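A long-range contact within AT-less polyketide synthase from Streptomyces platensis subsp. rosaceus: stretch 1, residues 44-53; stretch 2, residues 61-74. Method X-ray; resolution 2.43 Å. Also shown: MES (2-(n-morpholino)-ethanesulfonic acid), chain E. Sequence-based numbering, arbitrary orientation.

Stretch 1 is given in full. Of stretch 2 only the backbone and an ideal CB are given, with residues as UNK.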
# COMPACT_ATOMS: atom_id res chain seq x y z
N GLY A 44 8.50 -16.77 17.17
CA GLY A 44 8.55 -17.60 15.98
C GLY A 44 9.71 -17.27 15.05
O GLY A 44 10.32 -18.17 14.48
N ARG A 45 10.00 -15.98 14.91
CA ARG A 45 11.06 -15.51 14.01
C ARG A 45 12.42 -16.12 14.33
O ARG A 45 13.01 -16.81 13.49
CB ARG A 45 11.15 -13.98 14.07
CG ARG A 45 9.88 -13.26 13.67
CD ARG A 45 9.54 -13.52 12.22
NE ARG A 45 8.31 -12.84 11.82
CZ ARG A 45 8.28 -11.64 11.25
NH1 ARG A 45 9.40 -10.98 11.01
NH2 ARG A 45 7.11 -11.09 10.93
N TRP A 46 12.91 -15.87 15.54
CA TRP A 46 14.16 -16.46 16.01
C TRP A 46 14.26 -16.33 17.53
O TRP A 46 13.47 -15.61 18.15
CB TRP A 46 15.37 -15.79 15.34
CG TRP A 46 15.49 -14.32 15.63
CD1 TRP A 46 16.03 -13.74 16.75
CD2 TRP A 46 15.09 -13.23 14.78
NE1 TRP A 46 15.98 -12.37 16.65
CE2 TRP A 46 15.40 -12.03 15.45
CE3 TRP A 46 14.48 -13.16 13.52
CZ2 TRP A 46 15.14 -10.78 14.91
CZ3 TRP A 46 14.22 -11.92 12.98
CH2 TRP A 46 14.54 -10.74 13.67
N ASP A 47 15.22 -17.03 18.12
CA ASP A 47 15.46 -16.90 19.56
C ASP A 47 16.32 -15.68 19.83
O ASP A 47 17.54 -15.73 19.70
CB ASP A 47 16.12 -18.16 20.11
CG ASP A 47 16.28 -18.11 21.62
OD1 ASP A 47 15.53 -17.35 22.27
OD2 ASP A 47 17.14 -18.84 22.15
N HIS A 48 15.67 -14.58 20.21
CA HIS A 48 16.36 -13.31 20.35
C HIS A 48 17.22 -13.24 21.61
O HIS A 48 18.06 -12.34 21.75
CB HIS A 48 15.35 -12.16 20.34
CG HIS A 48 15.96 -10.82 20.07
ND1 HIS A 48 16.63 -10.53 18.91
CD2 HIS A 48 16.00 -9.69 20.82
CE1 HIS A 48 17.06 -9.28 18.95
NE2 HIS A 48 16.69 -8.75 20.10
N SER A 49 17.03 -14.18 22.52
CA SER A 49 17.81 -14.22 23.75
C SER A 49 19.27 -14.55 23.44
O SER A 49 20.16 -14.29 24.25
CB SER A 49 17.24 -15.24 24.73
OG SER A 49 17.70 -16.55 24.43
N ARG A 50 19.51 -15.12 22.26
CA ARG A 50 20.86 -15.41 21.82
C ARG A 50 21.60 -14.12 21.46
O ARG A 50 22.83 -14.06 21.51
CB ARG A 50 20.85 -16.36 20.62
CG ARG A 50 22.24 -16.72 20.11
CD ARG A 50 22.21 -17.47 18.80
NE ARG A 50 23.53 -17.51 18.18
CZ ARG A 50 23.81 -18.14 17.04
NH1 ARG A 50 22.85 -18.79 16.38
NH2 ARG A 50 25.04 -18.11 16.55
N TYR A 51 20.84 -13.08 21.12
CA TYR A 51 21.43 -11.85 20.62
C TYR A 51 21.23 -10.64 21.52
O TYR A 51 21.97 -9.67 21.42
CB TYR A 51 20.88 -11.54 19.23
CG TYR A 51 20.94 -12.70 18.27
CD1 TYR A 51 22.13 -13.06 17.66
CD2 TYR A 51 19.80 -13.43 17.97
CE1 TYR A 51 22.19 -14.13 16.78
CE2 TYR A 51 19.85 -14.49 17.09
CZ TYR A 51 21.04 -14.84 16.50
OH TYR A 51 21.09 -15.90 15.63
N TYR A 52 20.22 -10.67 22.38
CA TYR A 52 19.89 -9.48 23.15
C TYR A 52 20.89 -9.21 24.28
O TYR A 52 21.32 -10.13 24.98
CB TYR A 52 18.48 -9.58 23.74
CG TYR A 52 18.10 -8.36 24.55
CD1 TYR A 52 17.73 -7.17 23.92
CD2 TYR A 52 18.14 -8.38 25.94
CE1 TYR A 52 17.40 -6.05 24.66
CE2 TYR A 52 17.80 -7.26 26.68
CZ TYR A 52 17.43 -6.10 26.04
OH TYR A 52 17.10 -4.99 26.78
N ASP A 53 21.24 -7.94 24.42
CA ASP A 53 22.07 -7.46 25.52
C ASP A 53 21.85 -5.96 25.64
O ASP A 53 22.10 -5.21 24.69
CB ASP A 53 23.55 -7.78 25.29
CG ASP A 53 24.40 -7.57 26.54
OD1 ASP A 53 24.19 -6.57 27.25
OD2 ASP A 53 25.28 -8.42 26.80
N UNK A 61 26.07 -8.91 19.78
CA UNK A 61 24.81 -8.70 20.47
C UNK A 61 24.08 -7.47 19.95
O UNK A 61 24.59 -6.75 19.09
CB UNK A 61 25.05 -8.57 21.98
N UNK A 62 22.88 -7.24 20.47
CA UNK A 62 22.09 -6.06 20.14
C UNK A 62 21.28 -5.61 21.35
O UNK A 62 20.88 -6.43 22.17
CB UNK A 62 21.17 -6.34 18.95
N UNK A 63 21.04 -4.31 21.46
CA UNK A 63 20.32 -3.77 22.60
C UNK A 63 18.87 -3.44 22.25
O UNK A 63 18.11 -2.95 23.08
CB UNK A 63 21.03 -2.52 23.12
N UNK A 64 18.50 -3.73 21.00
CA UNK A 64 17.12 -3.56 20.56
C UNK A 64 16.42 -4.91 20.50
O UNK A 64 16.99 -5.89 20.03
CB UNK A 64 17.07 -2.87 19.20
N UNK A 65 15.18 -4.95 20.99
CA UNK A 65 14.39 -6.18 20.94
C UNK A 65 12.95 -5.89 20.53
O UNK A 65 12.04 -6.67 20.81
CB UNK A 65 14.42 -6.89 22.30
N UNK A 66 12.75 -4.76 19.85
CA UNK A 66 11.42 -4.33 19.45
C UNK A 66 11.31 -4.18 17.94
O UNK A 66 12.32 -4.12 17.23
CB UNK A 66 11.06 -3.01 20.13
N UNK A 67 10.08 -4.10 17.44
CA UNK A 67 9.84 -3.88 16.03
C UNK A 67 8.37 -3.80 15.67
O UNK A 67 7.51 -4.23 16.44
CB UNK A 67 10.50 -4.99 15.22
N UNK A 68 8.08 -3.24 14.51
CA UNK A 68 6.74 -3.25 13.96
C UNK A 68 6.63 -4.46 13.05
O UNK A 68 7.25 -4.49 11.99
CB UNK A 68 6.43 -1.95 13.21
N UNK A 69 5.86 -5.45 13.47
CA UNK A 69 5.84 -6.72 12.76
C UNK A 69 4.51 -7.04 12.10
O UNK A 69 3.45 -6.77 12.66
CB UNK A 69 6.20 -7.85 13.73
N UNK A 70 4.58 -7.63 10.92
CA UNK A 70 3.40 -8.20 10.27
C UNK A 70 3.10 -9.55 10.89
O UNK A 70 3.90 -10.09 11.65
CB UNK A 70 3.61 -8.33 8.76
N UNK A 71 1.93 -10.11 10.58
CA UNK A 71 1.59 -11.45 11.04
C UNK A 71 1.57 -12.44 9.89
O UNK A 71 1.00 -12.16 8.83
CB UNK A 71 0.23 -11.44 11.75
N UNK A 72 2.21 -13.58 10.09
CA UNK A 72 2.23 -14.64 9.10
C UNK A 72 2.86 -14.24 7.78
O UNK A 72 2.22 -14.31 6.73
CB UNK A 72 0.80 -15.13 8.85
N UNK A 73 4.12 -13.82 7.83
CA UNK A 73 4.83 -13.43 6.62
C UNK A 73 5.25 -14.65 5.81
O UNK A 73 5.76 -14.52 4.69
CB UNK A 73 6.06 -12.58 6.97
N UNK A 74 5.04 -15.83 6.37
CA UNK A 74 5.32 -17.08 5.66
C UNK A 74 4.06 -17.63 4.99
O UNK A 74 4.12 -18.64 4.29
CB UNK A 74 5.90 -18.12 6.62
O1 MES E . 9.31 -19.54 10.84
C2 MES E . 8.50 -19.41 9.67
C3 MES E . 8.11 -17.95 9.43
N4 MES E . 7.55 -17.44 10.67
C5 MES E . 8.36 -17.57 11.87
C6 MES E . 8.64 -19.06 12.00
C7 MES E . 6.71 -16.25 10.54
C8 MES E . 6.18 -15.94 11.94
S MES E . 5.15 -14.63 11.88
O1S MES E . 3.76 -15.10 12.02
O2S MES E . 5.31 -13.92 10.60
O3S MES E . 5.46 -13.72 13.01

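Position 61 sits beside Tyr51, its CA-to-CB bond running sideways. Its ideal CB lies 3.3 Å from Tyr51 O and 3.7 Å from Asp53 CB, so the first carbon is hemmed in while the rest may run along the strip of Arg50 and Tyr51 carbonyls. A long donor-bearing chain suits this, though a flexible neutral one would too. The deposited residue is Arg61, which lays a face of its guanidinium over Arg50 O, with Arg61 CZ 3.6 Å from Arg50 O.

At position 62 the backbone does most of the work. Its N donates to Tyr51 O at 2.8 Å, and its O accepts from Asp53 N at 2.7 Å, making a single beta bridge with Tyr52. CB points away, yet it lies 5.0 Å from His48 CE1, and the extended phi/psi of -146/149 favours a beta-branched residue such as valine, isoleucine or threonine. It is Thr62: CG2 reaches to 3.6 Å from His48 CE1, while OG1 takes a weak hydrogen bond from the N of position 64, 3.3 Å from OG1.

Position 63 continues past the bridge, its CA 3.1 Å from Asp53 O in a CA-H...O contact. The ideal CB is tight, 3.3 Å from Asp53 O, but its bond points away overall, so aromatic, aliphatic or polar chains could all be held here. Tyr63 occupies it with chi1 p, its hydroxyl bonded elsewhere in the structure.

Position 64 contributes its carbonyl: His48 NE2 donates to this O at 2.9 Å, at the edge of the imidazole. Trp46 NE1 donates to His48 ND1 at 3.0 Å, so both ring nitrogens are engaged. With CB away and nothing of stretch 1 within 5.5 Å of it, many residues would fit; Ser64 is found.

Position 65 points toward stretch 1, its ideal CB 3.5 Å from His48 CD2 and 3.7 Å from Tyr52 CD1. The visible tyrosine face invites a long unbranched stem, as in methionine, lysine or arginine. Lys65 extends over that face, CD 4.0 Å from the Tyr52 ring centroid in a CH-pi contact; its NZ, at 5.2 Å from the centroid, adds at most a weak attraction.

At positions 66, 67 and 68 stretch 1 makes no demand, so almost any residue would fit; they are Trp66, Gly67 and Gly68.

Position 69 points toward the Arg45 guanidinium; a flat or aliphatic chain could cover the cation. Phe69 does so, CD1 3.6 Å from Arg45 NH1, presenting its ring edge to the guanidinium face.

Position 70 is sideways, its ideal CB 5.0 Å from Arg45 NH2, so many residues would fit. It is Leu70, whose O lies 3.4 Å from Arg45 NH2, near the guanidinium plane.

Position 71 points away and is unconstrained by stretch 1; it is Asp71.

Position 72, with phi/psi 61/59, favours glycine. Gly72 N donates to MES O1S at 2.9 Å.

Position 73 also points toward Arg45, and an aliphatic chain would suit. Ile73 brings CD1 to 3.5 Å from Arg45 CZ, over the face opposite Phe69.

Position 74 is out of reach of stretch 1, which leaves the choice open; it is Asp74.

Stretch 2, residues 61-74: RTYSKWGGFLDGID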
# COMPACT_ATOMS: atom_id res chain seq x y z
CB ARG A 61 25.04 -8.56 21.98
CG ARG A 61 25.65 -9.79 22.64
CD ARG A 61 24.72 -10.99 22.58
NE ARG A 61 25.29 -12.15 23.24
CZ ARG A 61 26.05 -13.06 22.64
NH1 ARG A 61 26.33 -12.94 21.35
NH2 ARG A 61 26.52 -14.09 23.33
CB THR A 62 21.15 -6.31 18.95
OG1 THR A 62 20.43 -5.10 18.65
CG2 THR A 62 20.16 -7.41 19.27
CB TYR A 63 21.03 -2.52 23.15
CG TYR A 63 21.19 -1.42 22.14
CD1 TYR A 63 22.23 -1.43 21.22
CD2 TYR A 63 20.29 -0.35 22.11
CE1 TYR A 63 22.37 -0.42 20.29
CE2 TYR A 63 20.43 0.66 21.18
CZ TYR A 63 21.47 0.63 20.28
OH TYR A 63 21.60 1.64 19.36
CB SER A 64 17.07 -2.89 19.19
OG SER A 64 15.74 -2.84 18.70
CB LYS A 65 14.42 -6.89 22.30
CG LYS A 65 13.86 -6.06 23.44
CD LYS A 65 13.80 -6.89 24.72
CE LYS A 65 13.11 -6.14 25.84
NZ LYS A 65 12.91 -7.00 27.04
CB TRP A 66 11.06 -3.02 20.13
CG TRP A 66 11.16 -3.07 21.62
CD1 TRP A 66 10.19 -3.44 22.50
CD2 TRP A 66 12.31 -2.74 22.41
NE1 TRP A 66 10.66 -3.37 23.79
CE2 TRP A 66 11.96 -2.94 23.76
CE3 TRP A 66 13.60 -2.30 22.10
CZ2 TRP A 66 12.85 -2.71 24.80
CZ3 TRP A 66 14.49 -2.07 23.15
CH2 TRP A 66 14.11 -2.27 24.48
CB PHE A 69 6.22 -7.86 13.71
CG PHE A 69 7.65 -7.84 14.13
CD1 PHE A 69 8.64 -8.38 13.33
CD2 PHE A 69 8.02 -7.27 15.34
CE1 PHE A 69 9.96 -8.36 13.71
CE2 PHE A 69 9.34 -7.25 15.73
CZ PHE A 69 10.31 -7.79 14.92
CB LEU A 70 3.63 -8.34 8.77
CG LEU A 70 3.93 -7.06 7.99
CD1 LEU A 70 3.94 -7.33 6.50
CD2 LEU A 70 2.92 -5.98 8.34
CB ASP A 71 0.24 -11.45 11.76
CG ASP A 71 0.31 -10.79 13.12
OD1 ASP A 71 0.81 -11.43 14.07
OD2 ASP A 71 -0.15 -9.63 13.25
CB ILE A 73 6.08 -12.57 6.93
CG1 ILE A 73 7.11 -13.39 7.71
CG2 ILE A 73 5.69 -11.32 7.70
CD1 ILE A 73 8.40 -12.65 7.94
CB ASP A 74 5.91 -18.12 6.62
CG ASP A 74 5.01 -18.40 7.81
OD1 ASP A 74 4.14 -17.56 8.12
OD2 ASP A 74 5.18 -19.46 8.43
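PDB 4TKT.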